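Local atomic coordinates of A197 (Sulfolobus turreted icosahedral virus, PDB entry 2C0N), a protein that adopts the GT-A fold and probably acts as a glycosyltransferase, moving a sugar from an activated donor to an acceptor not identified here. Residues L57-E62 with C116-T121; F5-M10 with Y28-R33; Y82-G87 with P160-L165; E62-I67 with A170-D175. One frame throughout, in Å; residues are numbered along the deposited sequence.

How the contacts relate
All four contacts pair strands of one mixed sheet. Contact 1 lies at its heart, about 2 Å from the chain centre, and touches the other three: its strand 56-60 runs beside strand 3-8 of contact 2, strand 120-124 beside strand 84-88 of contact 3, and Glu62 is shared with contact 4. Contacts 2 and 3 are parallel pairs on opposite sides of the chain centre; contacts 1 and 4 are antiparallel. Contacts 3 and 4 use two parts of strand 162-173. Asp61 of contact 1 works through waters, Asp83 of contact 3 accepts directly from a backbone N-H, and Asp63 of contact 4 is salt-bridged to Lys92. Contacts 2, 3 and 4 reach the surface at Arg33, Arg161 and Ile67.

Contact 1 (L57-E62 with C116-T121); sequences LAFLDE and CGLGFT
Strands 56-60 and 120-124 run antiparallel, and the pairing is tightest around Phe59. Its N donates to Thr121 O at 2.8 Å, almost along the C=O axis, and its O accepts from Thr121 N. Because Phe120 as well as Thr121 faces Phe59, the strand carries a classic beta bulge. Phe59 CB lies 3.2 Å from Leu118 O; with CG beside the backbone N (chi1 -81°), the ring lies with Leu57 CD2 over its centre. On the other face of the sheet Leu60 and Phe120 point the same way, with Leu60 CD1 meeting Phe120 CD1 at 4.0 Å.

Past Leu60 the packing gives way to water. Asp61 N still reaches Gly119 O at 3.1 Å, from above the carbonyl plane, but the carboxylate lies against Gly119 CA, with Asp61 OD2 3.5 Å away. One water donates to both Asp61 OD1 and Leu118 O; a second joins Asp61 OD2 to Gly117 O. Arg41 salt-bridges OD1 and makes a cation-pi contact with the Phe59 ring. With both oxygens hydrogen-bonded and an arginine near, Asp61, which opens a sequence consistent with the GT-A DXD motif, is probably ionised; through the waters its carboxylate ties the 117-119 loop to the strand end.

Contact 2 (F5-M10 with Y28-R33); sequences FFIPSM and YVILSR
The parallel pairing of strands 3-8 and 28-31 is a beta-alpha-beta unit of the Rossmann-like sheet in the GT-A fold, with helix 15-23 in the connection. Val29 N donates to Phe5 O nearly along the C=O axis, Ile7 N to Val29 O at 2.9 Å and Leu31 N to Ile7 O from above the carbonyl plane. On one face the Phe6 ring lies alongside Val29, its CD2 3.8 Å from Val29 CB, while Leu31 CD1 comes to the ring edge. On the other, Ile7 CD1 crosses obliquely to Tyr28 CB and Ile7 CG2 meets Ile30 CG2 at 4.3 Å; Leu17 and Leu21 of helix 15-23 cover Ile7.

Where the strands end, Ser9 grips Leu31 O twice. Ser9 OG occupies the crowded position between its backbone N and carbonyl carbon (chi1 87°), 2.8 Å from Leu31 O, and Ser9 N donates to the same oxygen at 3.0 Å; Gly11 N also bonds Ser9 OG. Beyond, the bent selenomethionine at position 10 lays CE over one face of the guanidinium ending the extended Arg33 side chain, 3.7 Å from Arg33 NE. Strand 28-31 continues the sheet into the second subunit, whose Asp191 O bonds Ser32 OG. The double grip should hold the strand end, whereas the exposed Met10-Arg33 pair rests on dispersion and leaves the guanidinium N-H groups to other partners.

Contact 3 (Y82-G87 with P160-L165); sequences YDVVCG and PRTYAL
Arg161 O accepts two hydrogen bonds: Asp83 N donates at 2.7 Å and Val84 N at 3.1 Å, both in the carbonyl plane. The exchange is returned by Asp83, whose CG lies anti to its carbonyl carbon (chi1 -58°), so that OD2 accepts from Arg161 N at 2.8 Å. This bond is nearly straight, 165° at the hydrogen, and uses the anti lone pair of OD2. The guanidinium of Arg161 is not part of that grip: Asp83 OD2 lies well out of its plane, a proximity of opposite charges alone, and Arg161 NH2 donates to Gly81 O instead.

Further on, a regular parallel ladder takes over. Tyr163 N bonds Val84 O, Cys86 N bonds Tyr163 O and Leu165 N bonds Cys86 O. Strand 84-88 thus lies between strands 162-173 and 120-124 in the central mixed sheet of the GT-A fold; its other edge is met by backbone bonds from Val85 to Phe122 and from Gly87 to Phe120. Thr162 OG1 donates to Pro160 O within its own segment, well above the carbonyl plane, and its CG2 presses on Cys86 SG at 3.3 Å.

On the opposite face, the strand puts Tyr163 CB over the centre of the Tyr82 ring in a CH-pi contact, 3.9 Å from the centroid; with CG anti to the backbone N, Tyr163 CD2 also comes over that face, 3.5 Å from Tyr82 CZ. The two ring planes meet at 59°. Next to them, Val85 CG1 and Leu165 CD1 touch at 3.5 Å, with Lys77 of helix 71-80 reaching both Tyr82 and Tyr163.

Contact 4 (E62-I67 with A170-D175); sequences EDVVPI and AYHFID
Asp63 O accepts two bonds from consecutive residues: Phe173 N donates at 2.8 Å in the carbonyl plane, and His172 ND1 adds a weak but straight bond at 3.3 Å. With CG anti to its backbone N (chi1 -158°), His172 brings its ring alongside the Asp63 side chain, the carboxylate almost perpendicular to the ring at 84°. Asp63 OD1 lies 3.3 Å from His172 CE1. The next backbone pair is reciprocal, Val65 N to Tyr171 O and Tyr171 N to Val65 O.

Hydrophobic groups flank these bonds. On the face of Val64 and His172, Val64 CG1 meets Ala170 CB at 3.5 Å. Across the sheet, Val65 CG2 touches Phe173 CE1, and Ile67 crosses Tyr171 at about a right angle, laying CG1 over one ring face, 3.8 Å from the centroid.

A second shell fixes the polar groups. Lys92 makes a salt bridge to Asp63 OD2 and also bonds Phe173 O, while Tyr89 meets the His172 ring edge-to-face. The lysine would favour an ionised Asp63. Phe120 packs on Val64, Pro66 and Ala170, and helix 15-23 covers Val65 and Phe173. Short strand 64-66 thereby forms an antiparallel ladder with the far part of strand 162-173, and Asp61-Glu62-Asp63 after strand 56-60 is consistent with the DXD motif of GT-A glycosyltransferases, which in relatives binds the metal and nucleotide-sugar; no metal is modelled at it.

Contact 1 (L57-E62 with C116-T121)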
loop_
_atom_site.group_PDB
_atom_site.type_symbol
_atom_site.label_atom_id
_atom_site.label_comp_id
_atom_site.label_asym_id
_atom_site.label_seq_id
_atom_site.Cartn_x
_atom_site.Cartn_y
_atom_site.Cartn_z
ATOM N N LEU A 57 10.203 7.659 -16.802
ATOM C CA LEU A 57 9.075 7.950 -15.923
ATOM C C LEU A 57 7.970 7.022 -16.370
ATOM O O LEU A 57 7.509 7.125 -17.516
ATOM C CB LEU A 57 8.636 9.401 -16.097
ATOM C CG LEU A 57 7.735 10.016 -15.008
ATOM C CD1 LEU A 57 7.582 11.493 -15.216
ATOM C CD2 LEU A 57 6.389 9.392 -15.029
ATOM N N ALA A 58 7.549 6.132 -15.473
ATOM C CA ALA A 58 6.414 5.255 -15.741
ATOM C C ALA A 58 5.233 5.767 -14.945
ATOM O O ALA A 58 5.330 5.871 -13.713
ATOM C CB ALA A 58 6.732 3.849 -15.340
ATOM N N PHE A 59 4.135 6.133 -15.627
ATOM C CA PHE A 59 2.851 6.389 -14.933
ATOM C C PHE A 59 2.048 5.097 -14.859
ATOM O O PHE A 59 1.890 4.400 -15.886
ATOM C CB PHE A 59 2.027 7.403 -15.716
ATOM C CG PHE A 59 2.434 8.816 -15.489
ATOM C CD1 PHE A 59 2.452 9.345 -14.222
ATOM C CD2 PHE A 59 2.737 9.633 -16.558
ATOM C CE1 PHE A 59 2.772 10.679 -14.001
ATOM C CE2 PHE A 59 3.085 10.970 -16.323
ATOM C CZ PHE A 59 3.098 11.466 -15.061
ATOM N N LEU A 60 1.563 4.798 -13.662
ATOM C CA LEU A 60 0.732 3.656 -13.375
ATOM C C LEU A 60 -0.379 4.104 -12.479
ATOM O O LEU A 60 -0.111 4.558 -11.370
ATOM C CB LEU A 60 1.553 2.540 -12.704
ATOM C CG LEU A 60 0.881 1.175 -12.505
ATOM C CD1 LEU A 60 0.526 0.561 -13.810
ATOM C CD2 LEU A 60 1.831 0.266 -11.740
ATOM N N ASP A 61 -1.626 4.053 -12.992
ATOM C CA ASP A 61 -2.792 4.436 -12.202
ATOM C C ASP A 61 -2.896 3.437 -11.068
ATOM O O ASP A 61 -2.509 2.272 -11.209
ATOM C CB ASP A 61 -4.062 4.421 -13.037
ATOM C CG ASP A 61 -4.221 5.658 -13.903
ATOM O OD1 ASP A 61 -3.493 6.666 -13.722
ATOM O OD2 ASP A 61 -5.105 5.599 -14.761
ATOM N N GLU A 62 -3.370 3.907 -9.923
ATOM C CA GLU A 62 -3.453 3.059 -8.732
ATOM C C GLU A 62 -4.411 1.856 -8.905
ATOM O O GLU A 62 -4.371 0.902 -8.136
ATOM C CB GLU A 62 -3.837 3.908 -7.536
ATOM C CG GLU A 62 -3.989 3.161 -6.215
ATOM C CD GLU A 62 -5.372 2.563 -6.001
ATOM O OE1 GLU A 62 -6.338 3.065 -6.631
ATOM O OE2 GLU A 62 -5.506 1.580 -5.224
ATOM N N CYS A 116 -2.475 7.234 -25.344
ATOM C CA CYS A 116 -3.117 6.346 -24.389
ATOM C C CYS A 116 -3.613 7.174 -23.193
ATOM O O CYS A 116 -3.513 8.396 -23.229
ATOM C CB CYS A 116 -2.140 5.254 -23.970
ATOM S SG CYS A 116 -0.660 5.814 -23.206
ATOM N N GLY A 117 -4.174 6.542 -22.161
ATOM C CA GLY A 117 -4.761 7.280 -21.012
ATOM C C GLY A 117 -3.850 7.701 -19.848
ATOM O O GLY A 117 -4.333 8.235 -18.816
ATOM N N LEU A 118 -2.563 7.473 -20.032
ATOM C CA LEU A 118 -1.492 7.712 -19.048
ATOM C C LEU A 118 -1.574 6.840 -17.794
ATOM O O LEU A 118 -1.005 7.190 -16.766
ATOM C CB LEU A 118 -1.408 9.205 -18.653
ATOM C CG LEU A 118 -1.093 10.126 -19.830
ATOM C CD1 LEU A 118 -1.217 11.609 -19.418
ATOM C CD2 LEU A 118 0.270 9.835 -20.310
ATOM N N GLY A 119 -2.260 5.707 -17.877
ATOM C CA GLY A 119 -2.378 4.812 -16.764
ATOM C C GLY A 119 -1.426 3.639 -16.741
ATOM O O GLY A 119 -1.444 2.874 -15.803
ATOM N N PHE A 120 -0.643 3.467 -17.799
ATOM C CA PHE A 120 0.293 2.345 -17.912
ATOM C C PHE A 120 1.243 2.698 -19.017
ATOM O O PHE A 120 1.154 2.192 -20.155
ATOM C CB PHE A 120 -0.480 1.057 -18.237
ATOM C CG PHE A 120 0.351 -0.207 -18.201
ATOM C CD1 PHE A 120 1.593 -0.252 -17.609
ATOM C CD2 PHE A 120 -0.159 -1.359 -18.753
ATOM C CE1 PHE A 120 2.325 -1.438 -17.591
ATOM C CE2 PHE A 120 0.571 -2.538 -18.746
ATOM C CZ PHE A 120 1.807 -2.567 -18.131
ATOM N N THR A 121 2.156 3.605 -18.714
ATOM C CA THR A 121 2.781 4.375 -19.764
ATOM C C THR A 121 4.198 4.728 -19.353
ATOM O O THR A 121 4.408 5.263 -18.276
ATOM C CB THR A 121 2.007 5.674 -19.989
ATOM O OG1 THR A 121 0.603 5.406 -20.091
ATOM C CG2 THR A 121 2.473 6.388 -21.214
HETATM O O HOH W 1 -0.800 7.128 -14.025
HETATM O O HOH W 2 -5.987 7.133 -16.661
#

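Contact 2 (F5-M10 with Y28-R33)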
loop_
_atom_site.group_PDB
_atom_site.type_symbol
_atom_site.label_atom_id
_atom_site.label_comp_id
_atom_site.label_asym_id
_atom_site.label_seq_id
_atom_site.Cartn_x
_atom_site.Cartn_y
_atom_site.Cartn_z
ATOM N N PHE A 5 8.402 4.693 -11.108
ATOM C CA PHE A 5 6.950 4.646 -11.247
ATOM C C PHE A 5 6.271 5.763 -10.446
ATOM O O PHE A 5 6.534 5.935 -9.283
ATOM C CB PHE A 5 6.401 3.296 -10.788
ATOM C CG PHE A 5 6.609 2.205 -11.778
ATOM C CD1 PHE A 5 7.878 1.675 -11.973
ATOM C CD2 PHE A 5 5.566 1.712 -12.528
ATOM C CE1 PHE A 5 8.085 0.677 -12.904
ATOM C CE2 PHE A 5 5.759 0.717 -13.463
ATOM C CZ PHE A 5 7.040 0.193 -13.634
ATOM N N PHE A 6 5.359 6.480 -11.073
ATOM C CA PHE A 6 4.573 7.484 -10.376
ATOM C C PHE A 6 3.140 7.017 -10.439
ATOM O O PHE A 6 2.599 6.784 -11.524
ATOM C CB PHE A 6 4.738 8.850 -11.016
ATOM C CG PHE A 6 6.071 9.501 -10.716
ATOM C CD1 PHE A 6 7.182 9.175 -11.448
ATOM C CD2 PHE A 6 6.202 10.385 -9.661
ATOM C CE1 PHE A 6 8.417 9.737 -11.159
ATOM C CE2 PHE A 6 7.418 10.953 -9.360
ATOM C CZ PHE A 6 8.517 10.638 -10.097
ATOM N N ILE A 7 2.545 6.862 -9.261
ATOM C CA ILE A 7 1.231 6.286 -9.116
ATOM C C ILE A 7 0.280 7.338 -8.523
ATOM O O ILE A 7 0.330 7.579 -7.330
ATOM C CB ILE A 7 1.305 5.026 -8.222
ATOM C CG1 ILE A 7 2.238 3.973 -8.854
ATOM C CG2 ILE A 7 -0.156 4.534 -7.922
ATOM C CD1 ILE A 7 2.786 2.885 -7.875
ATOM N N PRO A 8 -0.584 7.969 -9.351
ATOM C CA PRO A 8 -1.567 8.942 -8.844
ATOM C C PRO A 8 -2.568 8.205 -7.974
ATOM O O PRO A 8 -3.131 7.214 -8.432
ATOM C CB PRO A 8 -2.246 9.459 -10.121
ATOM C CG PRO A 8 -1.416 9.056 -11.214
ATOM C CD PRO A 8 -0.622 7.874 -10.813
ATOM N N SER A 9 -2.711 8.593 -6.727
ATOM C CA SER A 9 -3.713 7.935 -5.881
ATOM C C SER A 9 -4.739 8.887 -5.331
ATOM O O SER A 9 -4.582 10.107 -5.444
ATOM C CB SER A 9 -3.018 7.196 -4.746
ATOM O OG SER A 9 -2.820 8.061 -3.686
HETATM N N MSE A 10 -5.754 8.312 -4.684
HETATM C CA MSE A 10 -6.725 9.055 -3.867
HETATM C C MSE A 10 -6.469 8.885 -2.369
HETATM O O MSE A 10 -7.310 9.229 -1.541
HETATM C CB MSE A 10 -8.152 8.667 -4.249
HETATM C CG MSE A 10 -8.357 8.728 -5.746
HETATM SE SE MSE A 10 -8.690 10.553 -6.189
HETATM C CE MSE A 10 -10.544 10.575 -5.815
ATOM N N TYR A 28 9.190 3.752 -6.711
ATOM C CA TYR A 28 7.985 4.513 -6.991
ATOM C C TYR A 28 7.831 5.726 -6.111
ATOM O O TYR A 28 8.471 5.859 -5.057
ATOM C CB TYR A 28 6.747 3.612 -6.819
ATOM C CG TYR A 28 6.644 3.010 -5.414
ATOM C CD1 TYR A 28 6.151 3.767 -4.366
ATOM C CD2 TYR A 28 7.029 1.707 -5.147
ATOM C CE1 TYR A 28 6.009 3.254 -3.100
ATOM C CE2 TYR A 28 6.901 1.171 -3.850
ATOM C CZ TYR A 28 6.389 1.960 -2.841
ATOM O OH TYR A 28 6.264 1.477 -1.556
ATOM N N VAL A 29 6.922 6.586 -6.558
ATOM C CA VAL A 29 6.340 7.610 -5.765
ATOM C C VAL A 29 4.823 7.489 -5.915
ATOM O O VAL A 29 4.283 7.567 -7.022
ATOM C CB VAL A 29 6.764 8.990 -6.206
ATOM C CG1 VAL A 29 6.077 10.061 -5.356
ATOM C CG2 VAL A 29 8.284 9.152 -6.100
ATOM N N ILE A 30 4.154 7.236 -4.816
ATOM C CA ILE A 30 2.711 7.221 -4.814
ATOM C C ILE A 30 2.265 8.629 -4.432
ATOM O O ILE A 30 2.641 9.128 -3.393
ATOM C CB ILE A 30 2.125 6.237 -3.799
ATOM C CG1 ILE A 30 2.710 4.849 -4.002
ATOM C CG2 ILE A 30 0.620 6.133 -4.013
ATOM C CD1 ILE A 30 2.443 3.919 -2.892
ATOM N N LEU A 31 1.492 9.270 -5.291
ATOM C CA LEU A 31 1.155 10.665 -5.130
ATOM C C LEU A 31 -0.141 10.746 -4.347
ATOM O O LEU A 31 -1.136 10.097 -4.720
ATOM C CB LEU A 31 0.996 11.332 -6.498
ATOM C CG LEU A 31 2.291 11.264 -7.333
ATOM C CD1 LEU A 31 2.022 11.223 -8.801
ATOM C CD2 LEU A 31 3.143 12.394 -6.986
ATOM N N SER A 32 -0.132 11.524 -3.263
ATOM C CA SER A 32 -1.319 11.835 -2.506
ATOM C C SER A 32 -2.282 12.658 -3.315
ATOM O O SER A 32 -1.940 13.201 -4.354
ATOM C CB SER A 32 -0.975 12.585 -1.224
ATOM O OG SER A 32 -0.399 11.663 -0.347
ATOM N N ARG A 33 -3.519 12.713 -2.827
ATOM C CA ARG A 33 -4.589 13.283 -3.575
ATOM C C ARG A 33 -4.318 14.769 -3.759
ATOM O O ARG A 33 -3.817 15.416 -2.860
ATOM C CB ARG A 33 -5.901 13.083 -2.812
ATOM C CG ARG A 33 -7.082 13.390 -3.622
ATOM C CD ARG A 33 -8.321 12.993 -2.883
ATOM N NE ARG A 33 -9.500 13.378 -3.644
ATOM C CZ ARG A 33 -10.751 13.268 -3.220
ATOM N NH1 ARG A 33 -11.020 12.783 -2.008
ATOM N NH2 ARG A 33 -11.754 13.673 -4.014
HETATM O O HOH W 3 -9.732 10.262 -1.188
#

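Contact 3 (Y82-G87 with P160-L165)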
loop_
_atom_site.group_PDB
_atom_site.type_symbol
_atom_site.label_atom_id
_atom_site.label_comp_id
_atom_site.label_asym_id
_atom_site.label_seq_id
_atom_site.Cartn_x
_atom_site.Cartn_y
_atom_site.Cartn_z
ATOM N N TYR A 82 11.448 5.721 -30.106
ATOM C CA TYR A 82 10.163 6.107 -29.523
ATOM C C TYR A 82 10.330 6.965 -28.271
ATOM O O TYR A 82 11.300 6.822 -27.519
ATOM C CB TYR A 82 9.289 4.876 -29.283
ATOM C CG TYR A 82 8.841 4.307 -30.578
ATOM C CD1 TYR A 82 7.768 4.866 -31.268
ATOM C CD2 TYR A 82 9.513 3.252 -31.155
ATOM C CE1 TYR A 82 7.365 4.365 -32.498
ATOM C CE2 TYR A 82 9.119 2.728 -32.381
ATOM C CZ TYR A 82 8.041 3.296 -33.050
ATOM O OH TYR A 82 7.683 2.799 -34.272
ATOM N N ASP A 83 9.357 7.850 -28.044
ATOM C CA ASP A 83 9.339 8.665 -26.839
ATOM C C ASP A 83 8.501 8.071 -25.716
ATOM O O ASP A 83 8.755 8.306 -24.524
ATOM C CB ASP A 83 8.834 10.077 -27.186
ATOM C CG ASP A 83 9.653 10.755 -28.231
ATOM O OD1 ASP A 83 10.867 10.840 -28.013
ATOM O OD2 ASP A 83 9.097 11.211 -29.274
ATOM N N VAL A 84 7.454 7.355 -26.079
ATOM C CA VAL A 84 6.470 6.875 -25.108
ATOM C C VAL A 84 6.101 5.466 -25.521
ATOM O O VAL A 84 5.893 5.197 -26.717
ATOM C CB VAL A 84 5.206 7.726 -25.136
ATOM C CG1 VAL A 84 4.093 7.120 -24.266
ATOM C CG2 VAL A 84 5.530 9.161 -24.724
ATOM N N VAL A 85 6.064 4.577 -24.544
ATOM C CA VAL A 85 5.656 3.195 -24.762
ATOM C C VAL A 85 4.414 2.928 -23.878
ATOM O O VAL A 85 4.450 3.171 -22.672
ATOM C CB VAL A 85 6.794 2.239 -24.440
ATOM C CG1 VAL A 85 6.348 0.829 -24.588
ATOM C CG2 VAL A 85 7.988 2.512 -25.369
ATOM N N CYS A 86 3.340 2.457 -24.510
ATOM C CA CYS A 86 2.012 2.305 -23.866
ATOM C C CYS A 86 1.709 0.839 -23.619
ATOM O O CYS A 86 1.977 0.015 -24.461
ATOM C CB CYS A 86 0.921 2.806 -24.779
ATOM S SG CYS A 86 1.169 4.494 -25.286
ATOM N N GLY A 87 1.149 0.557 -22.443
ATOM C CA GLY A 87 0.612 -0.751 -22.132
ATOM C C GLY A 87 -0.914 -0.822 -22.210
ATOM O O GLY A 87 -1.654 0.200 -22.232
ATOM N N PRO A 160 4.427 13.006 -28.901
ATOM C CA PRO A 160 5.507 12.045 -28.746
ATOM C C PRO A 160 5.400 10.923 -29.778
ATOM O O PRO A 160 4.295 10.559 -30.210
ATOM C CB PRO A 160 5.280 11.495 -27.324
ATOM C CG PRO A 160 3.847 11.760 -27.059
ATOM C CD PRO A 160 3.538 13.029 -27.718
ATOM N N ARG A 161 6.533 10.401 -30.200
ATOM C CA ARG A 161 6.510 9.192 -31.014
ATOM C C ARG A 161 6.180 8.051 -30.054
ATOM O O ARG A 161 6.914 7.794 -29.101
ATOM C CB ARG A 161 7.827 9.051 -31.749
ATOM C CG ARG A 161 7.932 10.211 -32.777
ATOM C CD ARG A 161 8.974 10.114 -33.776
ATOM N NE ARG A 161 10.286 9.797 -33.217
ATOM C CZ ARG A 161 11.445 10.256 -33.684
ATOM N NH1 ARG A 161 11.493 11.109 -34.707
ATOM N NH2 ARG A 161 12.564 9.867 -33.098
ATOM N N THR A 162 5.018 7.437 -30.289
ATOM C CA THR A 162 4.352 6.563 -29.334
ATOM C C THR A 162 4.098 5.143 -29.906
ATOM O O THR A 162 3.616 4.992 -31.019
ATOM C CB THR A 162 3.027 7.173 -28.831
ATOM O OG1 THR A 162 3.263 8.508 -28.359
ATOM C CG2 THR A 162 2.428 6.336 -27.673
ATOM N N TYR A 163 4.452 4.121 -29.122
ATOM C CA TYR A 163 4.295 2.703 -29.524
ATOM C C TYR A 163 3.547 1.957 -28.434
ATOM O O TYR A 163 3.844 2.145 -27.244
ATOM C CB TYR A 163 5.660 2.057 -29.690
ATOM C CG TYR A 163 5.622 0.841 -30.543
ATOM C CD1 TYR A 163 5.468 -0.416 -29.988
ATOM C CD2 TYR A 163 5.736 0.941 -31.928
ATOM C CE1 TYR A 163 5.409 -1.541 -30.772
ATOM C CE2 TYR A 163 5.690 -0.204 -32.734
ATOM C CZ TYR A 163 5.527 -1.439 -32.127
ATOM O OH TYR A 163 5.462 -2.589 -32.870
ATOM N N ALA A 164 2.584 1.136 -28.846
ATOM C CA ALA A 164 1.829 0.250 -27.941
ATOM C C ALA A 164 2.390 -1.173 -28.084
ATOM O O ALA A 164 2.539 -1.683 -29.193
ATOM C CB ALA A 164 0.357 0.280 -28.274
ATOM N N LEU A 165 2.790 -1.759 -26.955
ATOM C CA LEU A 165 3.306 -3.135 -26.916
ATOM C C LEU A 165 2.253 -4.088 -26.411
ATOM O O LEU A 165 1.785 -3.952 -25.291
ATOM C CB LEU A 165 4.517 -3.256 -25.986
ATOM C CG LEU A 165 5.815 -2.537 -26.377
ATOM C CD1 LEU A 165 6.797 -2.623 -25.250
ATOM C CD2 LEU A 165 6.428 -3.109 -27.633
#

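Contact 4 (E62-I67 with A170-D175)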
loop_
_atom_site.group_PDB
_atom_site.type_symbol
_atom_site.label_atom_id
_atom_site.label_comp_id
_atom_site.label_asym_id
_atom_site.label_seq_id
_atom_site.Cartn_x
_atom_site.Cartn_y
_atom_site.Cartn_z
ATOM N N GLU A 62 -3.370 3.907 -9.923
ATOM C CA GLU A 62 -3.453 3.059 -8.732
ATOM C C GLU A 62 -4.411 1.856 -8.905
ATOM O O GLU A 62 -4.371 0.902 -8.136
ATOM C CB GLU A 62 -3.837 3.908 -7.536
ATOM C CG GLU A 62 -3.989 3.161 -6.215
ATOM C CD GLU A 62 -5.372 2.563 -6.001
ATOM O OE1 GLU A 62 -6.338 3.065 -6.631
ATOM O OE2 GLU A 62 -5.506 1.580 -5.224
ATOM N N ASP A 63 -5.299 1.914 -9.896
ATOM C CA ASP A 63 -6.164 0.767 -10.185
ATOM C C ASP A 63 -5.701 -0.081 -11.375
ATOM O O ASP A 63 -6.442 -0.911 -11.867
ATOM C CB ASP A 63 -7.635 1.202 -10.357
ATOM C CG ASP A 63 -7.832 2.321 -11.338
ATOM O OD1 ASP A 63 -6.862 2.683 -12.024
ATOM O OD2 ASP A 63 -9.006 2.859 -11.397
ATOM N N VAL A 64 -4.475 0.133 -11.826
ATOM C CA VAL A 64 -3.920 -0.639 -12.924
ATOM C C VAL A 64 -2.761 -1.503 -12.392
ATOM O O VAL A 64 -1.830 -0.988 -11.789
ATOM C CB VAL A 64 -3.467 0.305 -14.071
ATOM C CG1 VAL A 64 -2.734 -0.483 -15.159
ATOM C CG2 VAL A 64 -4.657 1.072 -14.659
ATOM N N VAL A 65 -2.849 -2.822 -12.589
ATOM C CA VAL A 65 -1.889 -3.760 -12.034
ATOM C C VAL A 65 -1.293 -4.594 -13.140
ATOM O O VAL A 65 -1.959 -5.471 -13.688
ATOM C CB VAL A 65 -2.523 -4.704 -10.975
ATOM C CG1 VAL A 65 -1.470 -5.657 -10.411
ATOM C CG2 VAL A 65 -3.115 -3.908 -9.862
ATOM N N PRO A 66 -0.036 -4.306 -13.501
ATOM C CA PRO A 66 0.575 -5.051 -14.574
ATOM C C PRO A 66 0.665 -6.535 -14.343
ATOM O O PRO A 66 0.928 -7.008 -13.207
ATOM C CB PRO A 66 1.953 -4.389 -14.713
ATOM C CG PRO A 66 1.735 -3.008 -14.154
ATOM C CD PRO A 66 0.846 -3.224 -13.030
ATOM N N ILE A 67 0.431 -7.276 -15.422
ATOM C CA ILE A 67 0.564 -8.719 -15.393
ATOM C C ILE A 67 1.998 -9.088 -15.703
ATOM O O ILE A 67 2.606 -9.914 -15.013
ATOM C CB ILE A 67 -0.263 -9.405 -16.460
ATOM C CG1 ILE A 67 -1.747 -9.186 -16.206
ATOM C CG2 ILE A 67 0.086 -10.855 -16.458
ATOM C CD1 ILE A 67 -2.646 -9.873 -17.266
ATOM N N ALA A 170 -2.165 -5.405 -18.296
ATOM C CA ALA A 170 -2.519 -5.161 -16.899
ATOM C C ALA A 170 -3.990 -5.436 -16.624
ATOM O O ALA A 170 -4.838 -5.271 -17.513
ATOM C CB ALA A 170 -2.202 -3.696 -16.563
ATOM N N TYR A 171 -4.307 -5.758 -15.365
ATOM C CA TYR A 171 -5.691 -5.749 -14.891
ATOM C C TYR A 171 -6.089 -4.319 -14.541
ATOM O O TYR A 171 -5.249 -3.539 -14.073
ATOM C CB TYR A 171 -5.817 -6.597 -13.623
ATOM C CG TYR A 171 -5.351 -7.999 -13.821
ATOM C CD1 TYR A 171 -6.020 -8.867 -14.670
ATOM C CD2 TYR A 171 -4.187 -8.437 -13.213
ATOM C CE1 TYR A 171 -5.570 -10.156 -14.856
ATOM C CE2 TYR A 171 -3.722 -9.695 -13.396
ATOM C CZ TYR A 171 -4.399 -10.557 -14.214
ATOM O OH TYR A 171 -3.845 -11.788 -14.347
ATOM N N HIS A 172 -7.393 -4.017 -14.674
ATOM C CA HIS A 172 -7.938 -2.717 -14.329
ATOM C C HIS A 172 -8.975 -2.977 -13.252
ATOM O O HIS A 172 -10.053 -3.452 -13.522
ATOM C CB HIS A 172 -8.568 -2.056 -15.578
ATOM C CG HIS A 172 -8.701 -0.573 -15.494
ATOM N ND1 HIS A 172 -8.107 0.190 -14.507
ATOM C CD2 HIS A 172 -9.373 0.292 -16.286
ATOM C CE1 HIS A 172 -8.435 1.459 -14.690
ATOM N NE2 HIS A 172 -9.176 1.550 -15.779
ATOM N N PHE A 173 -8.584 -2.728 -12.021
ATOM C CA PHE A 173 -9.411 -3.034 -10.881
ATOM C C PHE A 173 -10.561 -2.095 -10.707
ATOM O O PHE A 173 -10.426 -0.880 -10.886
ATOM C CB PHE A 173 -8.540 -3.073 -9.614
ATOM C CG PHE A 173 -7.862 -4.360 -9.444
ATOM C CD1 PHE A 173 -6.675 -4.651 -10.121
ATOM C CD2 PHE A 173 -8.452 -5.349 -8.695
ATOM C CE1 PHE A 173 -6.073 -5.906 -10.011
ATOM C CE2 PHE A 173 -7.867 -6.619 -8.590
ATOM C CZ PHE A 173 -6.653 -6.902 -9.263
ATOM N N ILE A 174 -11.715 -2.677 -10.373
ATOM C CA ILE A 174 -12.947 -1.952 -10.166
ATOM C C ILE A 174 -13.112 -1.667 -8.681
ATOM O O ILE A 174 -13.295 -0.531 -8.272
ATOM C CB ILE A 174 -14.161 -2.705 -10.741
ATOM C CG1 ILE A 174 -13.963 -2.978 -12.241
ATOM C CG2 ILE A 174 -15.423 -1.908 -10.574
ATOM C CD1 ILE A 174 -14.867 -4.121 -12.769
ATOM N N ASP A 175 -13.025 -2.705 -7.874
ATOM C CA ASP A 175 -12.908 -2.526 -6.446
ATOM C C ASP A 175 -11.567 -3.092 -6.026
ATOM O O ASP A 175 -10.656 -3.170 -6.845
ATOM C CB ASP A 175 -14.152 -3.063 -5.702
ATOM C CG ASP A 175 -14.295 -4.562 -5.752
ATOM O OD1 ASP A 175 -13.389 -5.195 -6.284
ATOM O OD2 ASP A 175 -15.305 -5.127 -5.226
#